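BIFUNCTIONAL PROTEIN Proline utilization A (PutA) (Corynebacterium freiburgense, PDB 5UX5) catalyses the two-step oxidation of proline to glutamate, pairing an FAD-dependent proline dehydrogenase with an NAD-dependent aldehyde dehydrogenase in one chain. Local coordinates at residues A[278-286]-A[336-345]; A[528-539]-A[554-565]. All coordinates share one frame; numbering follows the deposited sequence.

Contact 1: A[278-286]-A[336-345]; sequences LADFAKRRA and YILRPEHENV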
loop_
_atom_site.group_PDB
_atom_site.type_symbol
_atom_site.label_atom_id
_atom_site.label_comp_id
_atom_site.label_asym_id
_atom_site.label_seq_id
_atom_site.Cartn_x
_atom_site.Cartn_y
_atom_site.Cartn_z
ATOM N N LEU A 278 11.041 5.472 -30.332
ATOM C CA LEU A 278 11.032 4.211 -31.064
ATOM C C LEU A 278 11.183 4.423 -32.567
ATOM O O LEU A 278 11.848 3.622 -33.236
ATOM C CB LEU A 278 9.751 3.436 -30.750
ATOM C CG LEU A 278 9.761 2.665 -29.426
ATOM C CD1 LEU A 278 8.388 2.588 -28.814
ATOM C CD2 LEU A 278 10.252 1.290 -29.712
ATOM N N ALA A 279 10.647 5.522 -33.108
ATOM C CA ALA A 279 10.799 5.778 -34.537
ATOM C C ALA A 279 12.248 6.081 -34.869
ATOM O O ALA A 279 12.763 5.617 -35.895
ATOM C CB ALA A 279 9.901 6.931 -34.984
ATOM N N ASP A 280 12.937 6.828 -33.997
ATOM C CA ASP A 280 14.362 7.040 -34.222
ATOM C C ASP A 280 15.111 5.726 -34.085
ATOM O O ASP A 280 15.955 5.406 -34.933
ATOM C CB ASP A 280 14.944 8.092 -33.261
ATOM C CG ASP A 280 14.327 9.497 -33.447
ATOM O OD1 ASP A 280 13.794 9.823 -34.550
ATOM O OD2 ASP A 280 14.424 10.301 -32.486
ATOM N N PHE A 281 14.749 4.917 -33.071
ATOM C CA PHE A 281 15.384 3.615 -32.863
ATOM C C PHE A 281 15.302 2.756 -34.124
ATOM O O PHE A 281 16.274 2.097 -34.514
ATOM C CB PHE A 281 14.733 2.883 -31.680
ATOM C CG PHE A 281 15.178 1.474 -31.558
ATOM C CD1 PHE A 281 16.421 1.182 -31.024
ATOM C CD2 PHE A 281 14.406 0.445 -32.043
ATOM C CE1 PHE A 281 16.879 -0.120 -30.947
ATOM C CE2 PHE A 281 14.851 -0.861 -31.959
ATOM C CZ PHE A 281 16.090 -1.143 -31.411
ATOM N N ALA A 282 14.138 2.745 -34.769
ATOM C CA ALA A 282 13.982 1.994 -36.003
ATOM C C ALA A 282 14.894 2.514 -37.111
ATOM O O ALA A 282 15.316 1.740 -37.976
ATOM C CB ALA A 282 12.520 2.046 -36.449
ATOM N N LYS A 283 15.184 3.815 -37.126
ATOM C CA LYS A 283 16.118 4.339 -38.119
ATOM C C LYS A 283 17.545 3.903 -37.804
ATOM O O LYS A 283 18.312 3.526 -38.703
ATOM C CB LYS A 283 16.014 5.863 -38.176
ATOM C CG LYS A 283 14.693 6.375 -38.719
ATOM C CD LYS A 283 14.594 7.871 -38.544
ATOM C CE LYS A 283 13.317 8.422 -39.147
ATOM N NZ LYS A 283 13.259 9.915 -39.037
ATOM N N ARG A 284 17.905 3.939 -36.524
ATOM C CA ARG A 284 19.204 3.462 -36.090
ATOM C C ARG A 284 19.365 1.973 -36.409
ATOM O O ARG A 284 20.434 1.538 -36.865
ATOM C CB ARG A 284 19.347 3.780 -34.596
ATOM C CG ARG A 284 20.657 3.423 -33.891
ATOM C CD ARG A 284 20.441 3.357 -32.346
ATOM N NE ARG A 284 21.105 2.188 -31.765
ATOM C CZ ARG A 284 20.745 1.580 -30.640
ATOM N NH1 ARG A 284 19.707 2.018 -29.939
ATOM N NH2 ARG A 284 21.425 0.517 -30.223
ATOM N N ARG A 285 18.294 1.186 -36.230
ATOM C CA ARG A 285 18.375 -0.252 -36.483
ATOM C C ARG A 285 18.544 -0.539 -37.957
ATOM O O ARG A 285 19.441 -1.290 -38.348
ATOM C CB ARG A 285 17.131 -0.969 -35.968
ATOM C CG ARG A 285 17.325 -2.452 -35.752
ATOM C CD ARG A 285 16.010 -3.121 -35.488
ATOM N NE ARG A 285 16.141 -4.483 -34.969
ATOM C CZ ARG A 285 15.264 -5.450 -35.212
ATOM N NH1 ARG A 285 15.446 -6.653 -34.689
ATOM N NH2 ARG A 285 14.217 -5.224 -35.998
ATOM N N ALA A 286 17.684 0.049 -38.791
ATOM C CA ALA A 286 17.799 -0.141 -40.233
ATOM C C ALA A 286 19.193 0.200 -40.712
ATOM O O ALA A 286 19.787 -0.537 -41.499
ATOM C CB ALA A 286 16.778 0.719 -40.967
ATOM N N TYR A 336 1.733 10.808 -37.024
ATOM C CA TYR A 336 3.179 10.968 -37.017
ATOM C C TYR A 336 3.869 9.795 -37.707
ATOM O O TYR A 336 4.863 9.979 -38.425
ATOM C CB TYR A 336 3.647 11.105 -35.568
ATOM C CG TYR A 336 5.149 11.173 -35.322
ATOM C CD1 TYR A 336 5.944 10.030 -35.335
ATOM C CD2 TYR A 336 5.755 12.379 -34.986
ATOM C CE1 TYR A 336 7.308 10.103 -35.087
ATOM C CE2 TYR A 336 7.112 12.463 -34.724
ATOM C CZ TYR A 336 7.890 11.322 -34.780
ATOM O OH TYR A 336 9.243 11.425 -34.517
ATOM N N ILE A 337 3.352 8.582 -37.505
ATOM C CA ILE A 337 4.129 7.381 -37.770
ATOM C C ILE A 337 3.844 6.864 -39.178
ATOM O O ILE A 337 4.705 6.220 -39.792
ATOM C CB ILE A 337 3.843 6.316 -36.683
ATOM C CG1 ILE A 337 5.004 5.337 -36.538
ATOM C CG2 ILE A 337 2.559 5.580 -36.953
ATOM C CD1 ILE A 337 6.262 6.013 -36.120
ATOM N N LEU A 338 2.646 7.144 -39.704
ATOM C CA LEU A 338 2.257 6.711 -41.050
ATOM C C LEU A 338 2.740 7.698 -42.121
ATOM O O LEU A 338 1.963 8.361 -42.811
ATOM C CB LEU A 338 0.752 6.514 -41.133
ATOM C CG LEU A 338 0.267 5.166 -40.642
ATOM C CD1 LEU A 338 -1.221 5.093 -40.852
ATOM C CD2 LEU A 338 0.992 4.041 -41.381
ATOM N N ARG A 339 4.059 7.720 -42.303
ATOM C CA ARG A 339 4.767 8.552 -43.262
ATOM C C ARG A 339 5.838 7.713 -43.928
ATOM O O ARG A 339 6.263 6.686 -43.384
ATOM C CB ARG A 339 5.469 9.740 -42.605
ATOM C CG ARG A 339 4.618 10.433 -41.687
ATOM C CD ARG A 339 5.194 11.740 -41.248
ATOM N NE ARG A 339 4.103 12.365 -40.533
ATOM C CZ ARG A 339 3.939 13.654 -40.387
ATOM N NH1 ARG A 339 4.811 14.499 -40.905
ATOM N NH2 ARG A 339 2.890 14.083 -39.713
ATOM N N PRO A 340 6.335 8.155 -45.082
ATOM C CA PRO A 340 7.509 7.486 -45.657
ATOM C C PRO A 340 8.755 7.692 -44.819
ATOM O O PRO A 340 9.606 6.798 -44.766
ATOM C CB PRO A 340 7.627 8.110 -47.058
ATOM C CG PRO A 340 6.284 8.640 -47.347
ATOM C CD PRO A 340 5.694 9.071 -46.030
ATOM N N GLU A 341 8.855 8.816 -44.108
ATOM C CA GLU A 341 9.990 9.036 -43.217
ATOM C C GLU A 341 10.191 7.859 -42.258
ATOM O O GLU A 341 11.329 7.539 -41.888
ATOM C CB GLU A 341 9.790 10.341 -42.432
ATOM C CG GLU A 341 10.886 10.599 -41.414
ATOM C CD GLU A 341 10.748 11.915 -40.666
ATOM O OE1 GLU A 341 11.643 12.198 -39.833
ATOM O OE2 GLU A 341 9.768 12.663 -40.910
ATOM N N HIS A 342 9.107 7.210 -41.841
ATOM C CA HIS A 342 9.167 6.115 -40.881
ATOM C C HIS A 342 8.795 4.774 -41.511
ATOM O O HIS A 342 8.071 3.978 -40.915
ATOM C CB HIS A 342 8.275 6.413 -39.670
ATOM C CG HIS A 342 8.581 7.715 -38.994
ATOM N ND1 HIS A 342 9.824 8.007 -38.469
ATOM C CD2 HIS A 342 7.807 8.801 -38.754
ATOM C CE1 HIS A 342 9.802 9.220 -37.938
ATOM N NE2 HIS A 342 8.591 9.724 -38.098
ATOM N N GLU A 343 9.313 4.496 -42.708
ATOM C CA GLU A 343 9.086 3.200 -43.353
ATOM C C GLU A 343 9.513 2.022 -42.476
ATOM O O GLU A 343 8.984 0.917 -42.641
ATOM C CB GLU A 343 9.822 3.135 -44.703
ATOM N N ASN A 344 10.413 2.230 -41.518
ATOM C CA ASN A 344 10.902 1.115 -40.725
ATOM C C ASN A 344 10.016 0.780 -39.536
ATOM O O ASN A 344 10.258 -0.231 -38.868
ATOM C CB ASN A 344 12.318 1.411 -40.263
ATOM C CG ASN A 344 13.294 1.339 -41.406
ATOM O OD1 ASN A 344 13.288 0.361 -42.143
ATOM N ND2 ASN A 344 14.116 2.373 -41.586
ATOM N N VAL A 345 8.958 1.548 -39.303
ATOM C CA VAL A 345 8.008 1.303 -38.227
ATOM C C VAL A 345 6.683 0.941 -38.885
ATOM O O VAL A 345 5.949 1.824 -39.347
ATOM C CB VAL A 345 7.859 2.515 -37.296
ATOM C CG1 VAL A 345 7.163 2.098 -36.003
ATOM C CG2 VAL A 345 9.211 3.128 -36.988
#

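Contact 2: A[528-539]-A[554-565]; sequences ADELENIRQDLL and DPEVSEAIDFAR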
loop_
_atom_site.group_PDB
_atom_site.type_symbol
_atom_site.label_atom_id
_atom_site.label_comp_id
_atom_site.label_asym_id
_atom_site.label_seq_id
_atom_site.Cartn_x
_atom_site.Cartn_y
_atom_site.Cartn_z
ATOM N N ALA A 528 8.514 19.357 8.456
ATOM C CA ALA A 528 8.057 18.473 7.398
ATOM C C ALA A 528 8.668 18.871 6.049
ATOM O O ALA A 528 9.065 18.003 5.262
ATOM C CB ALA A 528 6.529 18.460 7.365
ATOM N N ASP A 529 8.792 20.172 5.777
ATOM C CA ASP A 529 9.455 20.602 4.548
ATOM C C ASP A 529 10.897 20.114 4.500
ATOM O O ASP A 529 11.358 19.626 3.459
ATOM C CB ASP A 529 9.425 22.128 4.418
ATOM C CG ASP A 529 8.043 22.676 4.083
ATOM O OD1 ASP A 529 7.115 21.875 3.827
ATOM O OD2 ASP A 529 7.890 23.918 4.072
ATOM N N GLU A 530 11.622 20.234 5.629
ATOM C CA GLU A 530 13.035 19.850 5.675
ATOM C C GLU A 530 13.221 18.341 5.639
ATOM O O GLU A 530 14.202 17.850 5.067
ATOM C CB GLU A 530 13.712 20.405 6.925
ATOM C CG GLU A 530 13.872 21.911 6.965
ATOM C CD GLU A 530 14.825 22.406 5.914
ATOM O OE1 GLU A 530 15.503 21.574 5.266
ATOM O OE2 GLU A 530 14.891 23.640 5.726
ATOM N N LEU A 531 12.305 17.583 6.228
ATOM C CA LEU A 531 12.403 16.138 6.083
ATOM C C LEU A 531 12.333 15.751 4.619
ATOM O O LEU A 531 13.124 14.923 4.155
ATOM C CB LEU A 531 11.303 15.436 6.886
ATOM C CG LEU A 531 11.546 15.375 8.384
ATOM C CD1 LEU A 531 10.323 14.833 9.070
ATOM C CD2 LEU A 531 12.718 14.478 8.639
ATOM N N GLU A 532 11.423 16.380 3.864
ATOM C CA GLU A 532 11.280 16.083 2.438
ATOM C C GLU A 532 12.579 16.347 1.671
ATOM O O GLU A 532 12.965 15.547 0.816
ATOM C CB GLU A 532 10.121 16.900 1.857
ATOM C CG GLU A 532 9.725 16.509 0.456
ATOM C CD GLU A 532 9.315 15.040 0.340
ATOM O OE1 GLU A 532 10.174 14.229 -0.105
ATOM O OE2 GLU A 532 8.150 14.700 0.707
ATOM N N ASN A 533 13.294 17.434 2.014
ATOM C CA ASN A 533 14.541 17.801 1.344
ATOM C C ASN A 533 15.639 16.760 1.543
ATOM O O ASN A 533 16.534 16.638 0.701
ATOM C CB ASN A 533 15.034 19.157 1.848
ATOM C CG ASN A 533 14.073 20.273 1.547
ATOM O OD1 ASN A 533 13.275 20.191 0.615
ATOM N ND2 ASN A 533 14.104 21.311 2.370
ATOM N N ILE A 534 15.643 16.062 2.669
ATOM C CA ILE A 534 16.622 15.017 2.916
ATOM C C ILE A 534 16.014 13.617 2.763
ATOM O O ILE A 534 16.564 12.648 3.293
ATOM C CB ILE A 534 17.312 15.187 4.277
ATOM C CG1 ILE A 534 16.291 15.214 5.407
ATOM C CG2 ILE A 534 18.188 16.397 4.305
ATOM C CD1 ILE A 534 16.946 15.194 6.744
ATOM N N ARG A 535 14.908 13.486 2.011
ATOM C CA ARG A 535 14.341 12.160 1.789
ATOM C C ARG A 535 15.402 11.199 1.277
ATOM O O ARG A 535 15.457 10.038 1.698
ATOM C CB ARG A 535 13.166 12.207 0.797
ATOM C CG ARG A 535 12.677 10.797 0.456
ATOM C CD ARG A 535 11.486 10.729 -0.493
ATOM N NE ARG A 535 10.318 11.452 0.002
ATOM C CZ ARG A 535 9.275 10.879 0.592
ATOM N NH1 ARG A 535 9.254 9.566 0.782
ATOM N NH2 ARG A 535 8.256 11.627 1.004
ATOM N N GLN A 536 16.295 11.678 0.405
ATOM C CA GLN A 536 17.287 10.763 -0.131
ATOM C C GLN A 536 18.399 10.475 0.854
ATOM O O GLN A 536 18.912 9.350 0.882
ATOM C CB GLN A 536 17.834 11.295 -1.451
ATOM C CG GLN A 536 17.021 10.767 -2.599
ATOM C CD GLN A 536 16.685 11.816 -3.613
ATOM O OE1 GLN A 536 17.551 12.305 -4.363
ATOM N NE2 GLN A 536 15.404 12.187 -3.644
ATOM N N ASP A 537 18.778 11.450 1.674
ATOM C CA ASP A 537 19.683 11.147 2.775
ATOM C C ASP A 537 19.046 10.141 3.739
ATOM O O ASP A 537 19.723 9.229 4.235
ATOM C CB ASP A 537 20.080 12.432 3.502
ATOM C CG ASP A 537 20.883 13.366 2.636
ATOM O OD1 ASP A 537 22.077 13.076 2.428
ATOM O OD2 ASP A 537 20.331 14.392 2.173
ATOM N N LEU A 538 17.746 10.297 4.042
ATOM C CA LEU A 538 17.124 9.339 4.944
ATOM C C LEU A 538 17.121 7.958 4.315
ATOM O O LEU A 538 17.432 6.974 4.982
ATOM C CB LEU A 538 15.701 9.769 5.341
ATOM C CG LEU A 538 15.573 11.048 6.192
ATOM C CD1 LEU A 538 14.121 11.442 6.390
ATOM C CD2 LEU A 538 16.267 10.927 7.508
ATOM N N LEU A 539 16.795 7.869 3.024
ATOM C CA LEU A 539 16.815 6.574 2.342
ATOM C C LEU A 539 18.207 5.945 2.401
ATOM O O LEU A 539 18.351 4.741 2.657
ATOM C CB LEU A 539 16.331 6.738 0.899
ATOM C CG LEU A 539 14.842 7.102 0.796
ATOM C CD1 LEU A 539 14.375 7.259 -0.639
ATOM C CD2 LEU A 539 13.988 6.076 1.530
ATOM N N ASP A 554 10.938 4.151 1.888
ATOM C CA ASP A 554 10.369 5.377 1.321
ATOM C C ASP A 554 9.002 5.760 1.882
ATOM O O ASP A 554 8.814 6.946 2.197
ATOM C CB ASP A 554 10.346 5.268 -0.205
ATOM C CG ASP A 554 9.895 6.564 -0.901
ATOM O OD1 ASP A 554 10.595 7.602 -0.792
ATOM O OD2 ASP A 554 8.859 6.521 -1.615
ATOM N N PRO A 555 8.011 4.866 2.023
ATOM C CA PRO A 555 6.754 5.294 2.683
ATOM C C PRO A 555 6.963 5.722 4.114
ATOM O O PRO A 555 6.157 6.494 4.646
ATOM C CB PRO A 555 5.861 4.047 2.626
ATOM C CG PRO A 555 6.450 3.184 1.620
ATOM C CD PRO A 555 7.929 3.460 1.596
ATOM N N GLU A 556 8.025 5.236 4.757
ATOM C CA GLU A 556 8.290 5.599 6.141
ATOM C C GLU A 556 8.709 7.049 6.254
ATOM O O GLU A 556 8.369 7.726 7.239
ATOM C CB GLU A 556 9.364 4.686 6.738
ATOM C CG GLU A 556 9.498 4.915 8.210
ATOM C CD GLU A 556 10.591 4.137 8.878
ATOM O OE1 GLU A 556 10.935 3.032 8.406
ATOM O OE2 GLU A 556 11.076 4.628 9.917
ATOM N N VAL A 557 9.455 7.541 5.260
ATOM C CA VAL A 557 9.796 8.957 5.221
ATOM C C VAL A 557 8.527 9.780 5.012
ATOM O O VAL A 557 8.379 10.884 5.552
ATOM C CB VAL A 557 10.866 9.213 4.141
ATOM C CG1 VAL A 557 11.118 10.717 3.968
ATOM C CG2 VAL A 557 12.146 8.473 4.515
ATOM N N SER A 558 7.591 9.255 4.226
ATOM C CA SER A 558 6.325 9.949 4.081
ATOM C C SER A 558 5.573 9.982 5.397
ATOM O O SER A 558 5.002 11.025 5.753
ATOM C CB SER A 558 5.495 9.312 2.982
ATOM O OG SER A 558 6.177 9.550 1.762
ATOM N N GLU A 559 5.577 8.859 6.133
ATOM C CA GLU A 559 4.933 8.821 7.436
ATOM C C GLU A 559 5.547 9.864 8.366
ATOM O O GLU A 559 4.830 10.558 9.104
ATOM C CB GLU A 559 5.017 7.407 8.027
ATOM C CG GLU A 559 3.990 7.097 9.144
ATOM C CD GLU A 559 4.054 5.659 9.672
ATOM O OE1 GLU A 559 5.096 5.019 9.506
ATOM O OE2 GLU A 559 3.065 5.143 10.241
ATOM N N ALA A 560 6.877 9.994 8.345
ATOM C CA ALA A 560 7.515 10.956 9.232
ATOM C C ALA A 560 7.129 12.380 8.853
ATOM O O ALA A 560 6.958 13.236 9.724
ATOM C CB ALA A 560 9.034 10.779 9.210
ATOM N N ILE A 561 7.006 12.665 7.559
ATOM C CA ILE A 561 6.539 13.985 7.162
ATOM C C ILE A 561 5.071 14.181 7.554
ATOM O O ILE A 561 4.684 15.233 8.088
ATOM C CB ILE A 561 6.812 14.193 5.662
ATOM C CG1 ILE A 561 8.331 14.160 5.453
ATOM C CG2 ILE A 561 6.272 15.541 5.198
ATOM C CD1 ILE A 561 8.825 14.107 4.026
ATOM N N ASP A 562 4.236 13.170 7.316
ATOM C CA ASP A 562 2.826 13.277 7.667
ATOM C C ASP A 562 2.624 13.513 9.163
ATOM O O ASP A 562 1.736 14.278 9.550
ATOM C CB ASP A 562 2.056 12.033 7.216
ATOM C CG ASP A 562 1.848 11.969 5.701
ATOM O OD1 ASP A 562 2.219 12.921 4.976
ATOM O OD2 ASP A 562 1.297 10.948 5.234
ATOM N N PHE A 563 3.407 12.845 10.024
ATOM C CA PHE A 563 3.237 13.082 11.458
ATOM C C PHE A 563 3.414 14.562 11.792
ATOM O O PHE A 563 2.660 15.116 12.599
ATOM C CB PHE A 563 4.191 12.228 12.290
ATOM C CG PHE A 563 3.755 10.794 12.450
ATOM C CD1 PHE A 563 2.438 10.472 12.733
ATOM C CD2 PHE A 563 4.681 9.749 12.298
ATOM C CE1 PHE A 563 2.040 9.110 12.877
ATOM C CE2 PHE A 563 4.297 8.400 12.420
ATOM C CZ PHE A 563 2.981 8.072 12.703
ATOM N N ALA A 564 4.415 15.219 11.203
ATOM C CA ALA A 564 4.638 16.630 11.502
ATOM C C ALA A 564 3.438 17.478 11.095
ATOM O O ALA A 564 2.984 18.328 11.863
ATOM C CB ALA A 564 5.906 17.127 10.816
ATOM N N ARG A 565 2.899 17.254 9.896
ATOM C CA ARG A 565 1.771 18.066 9.436
ATOM C C ARG A 565 0.485 17.721 10.180
ATOM O O ARG A 565 -0.247 18.620 10.611
ATOM C CB ARG A 565 1.575 17.890 7.930
ATOM C CG ARG A 565 2.698 18.493 7.120
ATOM C CD ARG A 565 2.243 18.931 5.730
ATOM N NE ARG A 565 3.287 18.597 4.765
ATOM C CZ ARG A 565 4.375 19.324 4.550
ATOM N NH1 ARG A 565 5.277 18.888 3.680
ATOM N NH2 ARG A 565 4.551 20.486 5.194
#

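Contact 1: A[278-286]-A[336-345]
Lys-283 turns its CG away from the carbonyl carbon (chi1 -67°) and keeps the rest of its chain straight, while Glu-341 sets CG opposite the backbone N (chi1 176°) and is likewise extended; the two side chains thus reach each other between helix and loop. NZ of Lys-283 gives a hydrogen bond to OE1 of Glu-341 at 2.9 Å, a salt bridge in which the nitrogen meets OE1 on the anti side, 15° out of the carboxylate plane. Long flexible chains suit this outer edge, where charge can stay near solvent. On its way the lysine passes His-342, its CE lying 3.6 Å from ND1. CG of Glu-341 lies over one face of that imidazole, near the rim. Deeper in, alanines keep the helix surface low. CB of Ala-279 approaches the His-342 ring obliquely, stands at the edge of the Tyr-336 ring 4.1 Å from CE1, and touches CD1 of Ile-337 at 3.9 Å. One turn on, CB of Ala-282 meets CG2 of Val-345 at 3.5 Å; the branched valine packs directly against so small a neighbour. Asn-344 comes next, its CB 3.9 Å from CB of Ala-282 and its amide beside CB of Ala-286. It is the third residue of a type I beta turn, closed by the bond from N of Val-345 to O of His-342, that swings the chain into the next strand. Val-345 and Ala-282 both also rest on Ile-293 of the neighbouring strand, and Asn-344 shares backbone hydrogen bonding with the same residue. Helix 271-287 thus packs against the end of helix 323-337 and the loop leading into strand 345-350, an arrangement of adjacent beta-alpha units that belongs to the TIM-barrel fold of proline dehydrogenase.

Contact 2: A[528-539]-A[554-565]
Arg-535 and Ile-561 form reciprocal knobs-into-holes packing between helices of the aldehyde dehydrogenase module: the arginine sits among Asp-554, Val-557, Ser-558 and Ile-561, the isoleucine among Ala-528, Leu-531, Glu-532 and Arg-535. Helices 528-533 and 554-565 run nearly antiparallel, at 166°, with axes 8.9 Å apart; after a break at Ile-534, helix 535-539, which carries Arg-535, meets the latter at 127°. Arginine suits its place because the flat guanidinium can pack against apolar groups with its face and bond polar groups round its edge. CG1 of Val-557 lies 3.8 Å above the centre of one face of the Arg-535 guanidinium. In the plane, NE and NH2 take the syn lone pairs of Glu-532 side-on, which fixes the rotation of the group. A bend at chi3 (-58°) turns the other end to the facing helix, where NH1 and NH2 both bond OG of Ser-558 and NH1 makes a salt bridge to OD1 of Asp-554 at 2.9 Å, from above the carboxylate plane. Second-shell Ser-472 and Asp-471, from the adjoining loop, position Asp-554 and Ser-558 respectively, while the arginine's own bonds probably offset the cost of burying its charge. CG1 of Ile-561 lies 3.5 Å from CB of Leu-531, its CD1 reaches the Glu-532 side chain, and its CG2 is 3.6 Å from CB of Ala-528. The small Ala-528 lets the helices come close, and its CB also meets CB of Ala-564 at 3.8 Å. Farther out, the same methyl lies under one face of the Arg-565 guanidinium, whose NH2 hydrogen-bonds OD1 of Asp-529 at 3.2 Å within the guanidinium plane.

How the contacts relate
Contact 1 and contact 2 belong to the two catalytic parts of the chain, the first to the proline dehydrogenase barrel and the second to the aldehyde dehydrogenase part. Their centres are 44 Å apart and their nearest atoms about 27 Å, so neither touches the other. Contact 1 joins beta-alpha units of the barrel that holds FAD, at a loop entering a strand, whereas TIM-barrel active sites lie at the C-terminal ends of the strands. Contact 2 precedes in sequence the residues, between 591 and 821, that line the NAD pocket; its helices pack on helices 599-611 and 624-636. Each is packing within its own cofactor-binding unit.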